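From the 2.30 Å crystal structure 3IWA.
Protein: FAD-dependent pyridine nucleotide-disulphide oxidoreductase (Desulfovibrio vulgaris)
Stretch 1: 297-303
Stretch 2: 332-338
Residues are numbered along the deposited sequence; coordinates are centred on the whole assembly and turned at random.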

# COMPACT_ATOMS: atom_id res chain seq x y z
N THR A 297 -0.26 22.89 13.33
CA THR A 297 -1.33 21.91 13.44
C THR A 297 -2.05 21.80 12.11
O THR A 297 -2.27 22.79 11.46
CB THR A 297 -2.41 22.27 14.54
OG1 THR A 297 -3.49 21.31 14.50
CG2 THR A 297 -3.00 23.69 14.33
N ILE A 298 -2.39 20.58 11.73
CA ILE A 298 -3.22 20.31 10.55
C ILE A 298 -4.27 19.25 10.93
O ILE A 298 -4.11 18.55 11.90
CB ILE A 298 -2.40 19.76 9.41
CG1 ILE A 298 -1.69 18.48 9.85
CG2 ILE A 298 -1.41 20.78 8.94
CD1 ILE A 298 -0.82 17.89 8.81
N PRO A 299 -5.35 19.14 10.14
CA PRO A 299 -6.43 18.22 10.49
C PRO A 299 -5.96 16.77 10.61
O PRO A 299 -5.21 16.28 9.76
CB PRO A 299 -7.37 18.34 9.30
CG PRO A 299 -7.06 19.67 8.69
CD PRO A 299 -5.59 19.80 8.86
N ASN A 300 -6.35 16.11 11.68
CA ASN A 300 -6.14 14.69 11.77
C ASN A 300 -7.19 14.10 10.86
O ASN A 300 -8.36 14.29 11.12
CB ASN A 300 -6.33 14.21 13.21
CG ASN A 300 -6.09 12.72 13.36
OD1 ASN A 300 -6.75 11.90 12.73
ND2 ASN A 300 -5.16 12.37 14.19
N LEU A 301 -6.81 13.41 9.78
CA LEU A 301 -7.85 12.90 8.86
C LEU A 301 -8.67 11.68 9.35
O LEU A 301 -9.59 11.25 8.66
CB LEU A 301 -7.27 12.66 7.46
CG LEU A 301 -6.64 13.91 6.84
CD1 LEU A 301 -5.84 13.51 5.63
CD2 LEU A 301 -7.66 14.96 6.46
N VAL A 302 -8.34 11.11 10.49
CA VAL A 302 -9.12 9.99 11.03
C VAL A 302 -10.12 10.58 12.00
O VAL A 302 -11.32 10.30 11.89
CB VAL A 302 -8.30 8.95 11.78
CG1 VAL A 302 -9.26 7.97 12.55
CG2 VAL A 302 -7.38 8.18 10.83
N THR A 303 -9.65 11.41 12.92
CA THR A 303 -10.53 11.97 13.95
C THR A 303 -11.37 13.13 13.49
O THR A 303 -12.36 13.45 14.13
CB THR A 303 -9.76 12.48 15.16
OG1 THR A 303 -8.94 13.59 14.77
CG2 THR A 303 -8.91 11.40 15.76
N THR A 332 -2.76 22.10 -2.50
CA THR A 332 -3.29 21.81 -1.17
C THR A 332 -2.68 20.58 -0.49
O THR A 332 -2.22 19.66 -1.13
CB THR A 332 -4.82 21.62 -1.21
OG1 THR A 332 -5.14 20.49 -2.03
CG2 THR A 332 -5.50 22.86 -1.77
N PHE A 333 -2.66 20.62 0.83
CA PHE A 333 -2.21 19.50 1.68
C PHE A 333 -3.31 19.33 2.71
O PHE A 333 -3.56 20.24 3.50
CB PHE A 333 -0.88 19.82 2.35
CG PHE A 333 -0.28 18.65 3.03
CD1 PHE A 333 0.47 17.72 2.32
CD2 PHE A 333 -0.50 18.44 4.38
CE1 PHE A 333 1.00 16.63 2.97
CE2 PHE A 333 0.03 17.36 5.01
CZ PHE A 333 0.77 16.46 4.32
N PRO A 334 -4.03 18.18 2.67
CA PRO A 334 -5.30 18.05 3.40
C PRO A 334 -5.20 17.85 4.91
O PRO A 334 -6.17 18.09 5.65
CB PRO A 334 -5.94 16.80 2.77
CG PRO A 334 -4.74 15.93 2.36
CD PRO A 334 -3.70 16.98 1.88
N GLY A 335 -4.05 17.39 5.37
CA GLY A 335 -3.88 16.95 6.75
C GLY A 335 -3.09 15.66 6.74
O GLY A 335 -2.42 15.35 5.77
N ALA A 336 -3.23 14.87 7.80
CA ALA A 336 -2.48 13.64 7.94
C ALA A 336 -3.25 12.60 8.73
O ALA A 336 -4.20 12.93 9.47
CB ALA A 336 -1.15 13.92 8.57
N VAL A 337 -2.84 11.34 8.54
CA VAL A 337 -3.27 10.25 9.38
C VAL A 337 -2.16 9.67 10.27
O VAL A 337 -2.46 8.86 11.14
CB VAL A 337 -3.93 9.11 8.56
CG1 VAL A 337 -5.13 9.66 7.77
CG2 VAL A 337 -2.94 8.41 7.67
N GLY A 338 -0.90 10.05 10.07
CA GLY A 338 0.17 9.63 10.99
C GLY A 338 0.92 8.33 10.68
O GLY A 338 1.34 7.61 11.58

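Two segments of chain need not build a sheet to be held in register; a single beta bridge, flanked by apolar side chains, can suffice. The contact between residues 297-303 and 332-338 of this oxidoreductase is a compact example, burying 401 Å² counted over both sides.

The polar part of the contact is carried by the backbone. The amide N of A336 donates to the carbonyl O of P299 at 3.1 Å, and the amide N of L301 donates to the carbonyl O of A336 at 2.7 Å, with N-H...O angles of 162° and 174°. Both peptide groups of A336 that face across are thus used, and they straddle N300, whose CA lies 5.4 Å from the CA of A336. This is the pattern of one bridge, and it goes no further: the second stretch has no regular strand, and beyond N300 the first takes up helical backbone angles. Proline suits position 299, since it lacks an amide hydrogen but is asked only to accept.

Weaker CA-H...O contacts supplement the two bonds. The CA of G335 approaches P299 O at 3.4 Å, and the CA of N300 approaches A336 O at 3.5 Å, so each carbonyl that accepts an amide hydrogen also meets a CA. The first of these shows why glycine fits at 335. A CB there would point toward the other stretch and lie 2.4 Å from P299 O, a clash, and 3.2 Å from CD2 of L301; the phi/psi of 136/-157 would also jam it against the carbonyl O of the preceding residue.

Apolar packing fills the space around this frame. I298, with chi1 p and chi2 t, points its CA-to-CB bond toward the second stretch and extends CD1 to 3.9 Å from CE2 of F333, near the plane of the ring at its edge, and to 4.0 Å from CB of A336. The small methyl of A336 points away overall yet still touches this isoleucine. L301 has more of its surface covered by the other stretch than any other residue here, 80 Å². Its CD1 lies 4.2 Å from CG of P334, while its CB packs 3.7 Å from CG1 of V337. That same valine methyl is also 4.1 Å from CG2 of V302, so one methyl of the valine serves two neighbours. I298, F333, A336, V302 and V337 are buried, and their hydrocarbon side chains carry no polar group that would need a partner; L301, partly exposed, has the reach to span from P334 to V337. At the more exposed margin, the ring of P299 rests against the backbone of P334, CG to O at 3.5 Å.

A final class of interaction acts within the first stretch. The CA-to-CB bond of N300 points away from the partner, and its OD1 accepts from the amide N of V302 and the amide N of T303, both at 2.9 Å. Asparagine is well suited to this, because its short side chain can bend forward to the amides that follow it. The bonds tie the turn together just where the bridge ends and the chain changes its backbone conformation.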